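Local atomic coordinates of signal transduction histidine kinase, LytS (Clostridium beijerinckii, PDB entry 5XSJ), a protein that probably acts, through an N-terminal helical part that this piece represents, as a membrane sensor histidine kinase of a two-component system, phosphorylating a protein histidine from ATP. Residues Val55-Lys66 with Leu77-Ile88. Sequence-based numbering, arbitrary orientation.
Sequences VILAKQKIGNLK and LRDLDNTLDSYI
Ile62 of helix 45-67 and Leu84 of helix 73-99 interlock as knobs into holes, in an antiparallel packing of two neighbouring helices in a four-helix bundle. The short segments cross at -160°, with axes 10.2 Å apart at closest approach. Ile62 fits among Leu77, Leu80, Asp81 and Leu84. Ile62 CD1 lies 3.8 Å from Leu80 CG, while its CG2 leans on Asp81 CB. In return, Leu84 sits among Val55, Ala58, Lys59 and Ile62. With CG anti to the backbone N (chi1 -172°), Leu84 extends CD2 to the backbone of helix 45-67, 3.6 Å from Lys59 N. Near one end, Leu77 CD1 packs against Leu65 O and CD2 against Leu65 CB. Near the other, Val55 CG1 meets the edge of the Tyr87 ring in its plane; the Tyr87 hydroxyl is hydrogen-bonded to Ser32 on helix 15-42. Helix 104-133 also borders the core, touching Leu77 and Tyr87.

A salt-bridge network of Lys59, Lys66, Asp81 and Asp85 flanks this apolar seam. Lys59, bent at chi2 (76°), joins two acids one helical turn apart. Lys59 NZ lies 2.6 Å from Asp85 OD1, on its syn lone pair. Lys59 NZ also reaches Asp81 OD1 at 2.9 Å, from above the carboxylate plane. Lys66 NZ takes the other oxygen, Asp81 OD2, from the anti side, somewhat tilted out of the plane, at 2.7 Å. The two lysines thus grip both oxygens of Asp81 and probably favour its charged form. A water adds a further link, donating to Lys59 O and to Asp81 OD1, each at 2.8 Å.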
loop_
_atom_site.group_PDB
_atom_site.type_symbol
_atom_site.label_atom_id
_atom_site.label_comp_id
_atom_site.label_asym_id
_atom_site.label_seq_id
_atom_site.Cartn_x
_atom_site.Cartn_y
_atom_site.Cartn_z
ATOM N N VAL B 55 -19.277 15.177 -7.194
ATOM C CA VAL B 55 -19.371 13.984 -8.061
ATOM C C VAL B 55 -20.357 14.142 -9.193
ATOM O O VAL B 55 -20.188 13.518 -10.232
ATOM C CB VAL B 55 -19.768 12.649 -7.361
ATOM C CG1 VAL B 55 -18.587 12.007 -6.792
ATOM C CG2 VAL B 55 -20.851 12.785 -6.335
ATOM N N ILE B 56 -21.393 14.950 -8.995
ATOM C CA ILE B 56 -22.332 15.226 -10.080
ATOM C C ILE B 56 -21.579 15.850 -11.223
ATOM O O ILE B 56 -21.757 15.475 -12.382
ATOM C CB ILE B 56 -23.487 16.165 -9.630
ATOM C CG1 ILE B 56 -24.501 15.388 -8.793
ATOM C CG2 ILE B 56 -24.189 16.766 -10.829
ATOM C CD1 ILE B 56 -25.381 16.280 -7.919
ATOM N N LEU B 57 -20.694 16.782 -10.892
ATOM C CA LEU B 57 -19.961 17.511 -11.908
ATOM C C LEU B 57 -18.925 16.616 -12.595
ATOM O O LEU B 57 -18.730 16.701 -13.811
ATOM C CB LEU B 57 -19.289 18.745 -11.295
ATOM C CG LEU B 57 -20.216 19.861 -10.785
ATOM C CD1 LEU B 57 -19.454 20.834 -9.892
ATOM C CD2 LEU B 57 -20.873 20.601 -11.950
ATOM N N ALA B 58 -18.239 15.775 -11.824
ATOM C CA ALA B 58 -17.276 14.838 -12.424
ATOM C C ALA B 58 -17.979 13.873 -13.389
ATOM O O ALA B 58 -17.520 13.630 -14.500
ATOM C CB ALA B 58 -16.532 14.064 -11.330
ATOM N N LYS B 59 -19.109 13.332 -12.949
ATOM C CA LYS B 59 -19.911 12.430 -13.769
ATOM C C LYS B 59 -20.360 13.053 -15.108
ATOM O O LYS B 59 -20.229 12.430 -16.172
ATOM C CB LYS B 59 -21.133 11.981 -12.961
ATOM C CG LYS B 59 -22.027 10.989 -13.670
ATOM C CD LYS B 59 -21.422 9.590 -13.689
ATOM C CE LYS B 59 -22.299 8.640 -14.507
ATOM N NZ LYS B 59 -21.631 7.334 -14.746
ATOM N N GLN B 60 -20.885 14.276 -15.059
ATOM C CA GLN B 60 -21.382 14.957 -16.259
ATOM C C GLN B 60 -20.264 15.234 -17.245
ATOM O O GLN B 60 -20.418 15.025 -18.446
ATOM C CB GLN B 60 -22.074 16.281 -15.893
ATOM C CG GLN B 60 -22.917 16.904 -17.027
ATOM C CD GLN B 60 -22.100 17.778 -17.982
ATOM O OE1 GLN B 60 -20.916 18.045 -17.742
ATOM N NE2 GLN B 60 -22.736 18.238 -19.062
ATOM N N LYS B 61 -19.142 15.730 -16.734
ATOM C CA LYS B 61 -18.025 16.080 -17.606
ATOM C C LYS B 61 -17.359 14.845 -18.208
ATOM O O LYS B 61 -16.921 14.879 -19.354
ATOM C CB LYS B 61 -17.015 16.942 -16.848
ATOM C CG LYS B 61 -17.603 18.297 -16.498
ATOM C CD LYS B 61 -16.672 19.180 -15.694
ATOM C CE LYS B 61 -17.404 20.482 -15.314
ATOM N NZ LYS B 61 -16.597 21.379 -14.443
ATOM N N ILE B 62 -17.293 13.751 -17.456
ATOM C CA ILE B 62 -16.831 12.492 -18.048
ATOM C C ILE B 62 -17.763 12.096 -19.202
ATOM O O ILE B 62 -17.311 11.684 -20.278
ATOM C CB ILE B 62 -16.766 11.352 -17.010
ATOM C CG1 ILE B 62 -15.653 11.621 -15.991
ATOM C CG2 ILE B 62 -16.520 10.011 -17.708
ATOM C CD1 ILE B 62 -15.704 10.697 -14.806
ATOM N N GLY B 63 -19.068 12.229 -18.969
ATOM C CA GLY B 63 -20.062 11.991 -20.005
ATOM C C GLY B 63 -19.842 12.886 -21.216
ATOM O O GLY B 63 -19.982 12.452 -22.352
ATOM N N ASN B 64 -19.475 14.138 -20.975
ATOM C CA ASN B 64 -19.251 15.059 -22.073
ATOM C C ASN B 64 -18.076 14.622 -22.940
ATOM O O ASN B 64 -18.187 14.598 -24.159
ATOM C CB ASN B 64 -19.029 16.479 -21.552
ATOM C CG ASN B 64 -18.807 17.482 -22.681
ATOM O OD1 ASN B 64 -19.698 17.709 -23.506
ATOM N ND2 ASN B 64 -17.619 18.083 -22.722
ATOM N N LEU B 65 -16.956 14.275 -22.312
ATOM C CA LEU B 65 -15.780 13.771 -23.037
ATOM C C LEU B 65 -16.074 12.491 -23.806
ATOM O O LEU B 65 -15.503 12.264 -24.867
ATOM C CB LEU B 65 -14.616 13.515 -22.072
ATOM C CG LEU B 65 -13.949 14.726 -21.424
ATOM C CD1 LEU B 65 -12.848 14.279 -20.470
ATOM C CD2 LEU B 65 -13.385 15.655 -22.495
ATOM N N LYS B 66 -16.951 11.650 -23.263
ATOM C CA LYS B 66 -17.292 10.379 -23.907
ATOM C C LYS B 66 -18.010 10.611 -25.218
ATOM O O LYS B 66 -17.950 9.777 -26.119
ATOM C CB LYS B 66 -18.172 9.509 -23.010
ATOM C CG LYS B 66 -17.471 8.961 -21.779
ATOM C CD LYS B 66 -17.889 7.532 -21.472
ATOM C CE LYS B 66 -19.305 7.453 -20.988
ATOM N NZ LYS B 66 -19.659 6.053 -20.603
ATOM N N LEU B 77 -11.886 6.213 -20.926
ATOM C CA LEU B 77 -13.034 6.972 -20.442
ATOM C C LEU B 77 -14.078 6.031 -19.875
ATOM O O LEU B 77 -14.689 6.320 -18.838
ATOM C CB LEU B 77 -13.640 7.829 -21.554
ATOM C CG LEU B 77 -12.954 9.169 -21.789
ATOM C CD1 LEU B 77 -13.414 9.807 -23.088
ATOM C CD2 LEU B 77 -13.229 10.085 -20.625
ATOM N N ARG B 78 -14.274 4.902 -20.547
ATOM C CA ARG B 78 -15.181 3.886 -20.034
ATOM C C ARG B 78 -14.696 3.360 -18.674
ATOM O O ARG B 78 -15.484 3.211 -17.754
ATOM C CB ARG B 78 -15.340 2.728 -21.026
ATOM C CG ARG B 78 -16.233 1.610 -20.488
ATOM C CD ARG B 78 -16.477 0.519 -21.507
ATOM N NE ARG B 78 -15.243 -0.162 -21.879
ATOM C CZ ARG B 78 -15.175 -1.127 -22.793
ATOM N NH1 ARG B 78 -16.278 -1.517 -23.432
ATOM N NH2 ARG B 78 -14.005 -1.694 -23.072
ATOM N N ASP B 79 -13.400 3.081 -18.548
ATOM C CA ASP B 79 -12.863 2.624 -17.266
ATOM C C ASP B 79 -13.051 3.683 -16.181
ATOM O O ASP B 79 -13.373 3.374 -15.039
ATOM C CB ASP B 79 -11.374 2.278 -17.382
ATOM C CG ASP B 79 -11.120 0.986 -18.147
ATOM O OD1 ASP B 79 -12.066 0.177 -18.312
ATOM O OD2 ASP B 79 -9.958 0.777 -18.573
ATOM N N LEU B 80 -12.812 4.935 -16.547
ATOM C CA LEU B 80 -12.911 6.024 -15.597
ATOM C C LEU B 80 -14.378 6.240 -15.182
ATOM O O LEU B 80 -14.684 6.407 -14.008
ATOM C CB LEU B 80 -12.303 7.294 -16.204
ATOM C CG LEU B 80 -12.593 8.606 -15.472
ATOM C CD1 LEU B 80 -12.108 8.573 -14.013
ATOM C CD2 LEU B 80 -11.991 9.774 -16.229
ATOM N N ASP B 81 -15.280 6.214 -16.151
ATOM C CA ASP B 81 -16.714 6.394 -15.893
ATOM C C ASP B 81 -17.262 5.306 -14.977
ATOM O O ASP B 81 -17.960 5.583 -13.999
ATOM C CB ASP B 81 -17.475 6.404 -17.219
ATOM C CG ASP B 81 -18.897 6.964 -17.087
ATOM O OD1 ASP B 81 -19.169 7.748 -16.148
ATOM O OD2 ASP B 81 -19.743 6.614 -17.937
ATOM N N ASN B 82 -16.943 4.056 -15.291
ATOM C CA ASN B 82 -17.331 2.948 -14.427
ATOM C C ASN B 82 -16.699 3.011 -13.047
ATOM O O ASN B 82 -17.333 2.705 -12.056
ATOM C CB ASN B 82 -16.985 1.632 -15.096
ATOM C CG ASN B 82 -17.953 1.292 -16.179
ATOM O OD1 ASN B 82 -19.139 1.609 -16.064
ATOM N ND2 ASN B 82 -17.472 0.673 -17.247
ATOM N N THR B 83 -15.445 3.428 -12.981
ATOM C CA THR B 83 -14.755 3.495 -11.703
ATOM C C THR B 83 -15.383 4.586 -10.838
ATOM O O THR B 83 -15.517 4.426 -9.627
ATOM C CB THR B 83 -13.238 3.744 -11.910
ATOM O OG1 THR B 83 -12.716 2.710 -12.747
ATOM C CG2 THR B 83 -12.481 3.752 -10.599
ATOM N N LEU B 84 -15.786 5.693 -11.457
ATOM C CA LEU B 84 -16.493 6.732 -10.709
ATOM C C LEU B 84 -17.807 6.200 -10.150
ATOM O O LEU B 84 -18.143 6.469 -8.993
ATOM C CB LEU B 84 -16.762 7.962 -11.580
ATOM C CG LEU B 84 -17.327 9.145 -10.771
ATOM C CD1 LEU B 84 -16.265 9.697 -9.826
ATOM C CD2 LEU B 84 -17.862 10.256 -11.668
ATOM N N ASP B 85 -18.551 5.437 -10.952
ATOM C CA ASP B 85 -19.786 4.828 -10.459
ATOM C C ASP B 85 -19.502 3.953 -9.231
ATOM O O ASP B 85 -20.313 3.916 -8.298
ATOM C CB ASP B 85 -20.475 3.985 -11.542
ATOM C CG ASP B 85 -21.056 4.823 -12.683
ATOM O OD1 ASP B 85 -21.262 6.046 -12.522
ATOM O OD2 ASP B 85 -21.314 4.240 -13.756
ATOM N N SER B 86 -18.360 3.254 -9.227
ATOM C CA SER B 86 -17.994 2.419 -8.073
ATOM C C SER B 86 -17.716 3.266 -6.840
ATOM O O SER B 86 -18.065 2.905 -5.728
ATOM C CB SER B 86 -16.763 1.558 -8.374
ATOM O OG SER B 86 -17.043 0.569 -9.345
ATOM N N TYR B 87 -17.043 4.381 -7.048
ATOM C CA TYR B 87 -16.814 5.338 -5.982
ATOM C C TYR B 87 -18.126 5.877 -5.441
ATOM O O TYR B 87 -18.310 6.004 -4.239
ATOM C CB TYR B 87 -15.960 6.488 -6.498
ATOM C CG TYR B 87 -15.998 7.692 -5.604
ATOM C CD1 TYR B 87 -15.299 7.698 -4.404
ATOM C CD2 TYR B 87 -16.714 8.839 -5.959
ATOM C CE1 TYR B 87 -15.308 8.812 -3.563
ATOM C CE2 TYR B 87 -16.734 9.961 -5.116
ATOM C CZ TYR B 87 -16.022 9.946 -3.921
ATOM O OH TYR B 87 -16.027 11.052 -3.073
ATOM N N ILE B 88 -19.036 6.212 -6.352
ATOM C CA ILE B 88 -20.346 6.718 -5.956
ATOM C C ILE B 88 -21.065 5.686 -5.092
ATOM O O ILE B 88 -21.637 6.018 -4.051
ATOM C CB ILE B 88 -21.179 7.093 -7.200
ATOM C CG1 ILE B 88 -20.546 8.328 -7.857
ATOM C CG2 ILE B 88 -22.628 7.371 -6.821
ATOM C CD1 ILE B 88 -21.030 8.626 -9.256
HETATM O O HOH W 1 -20.728 9.893 -17.186
#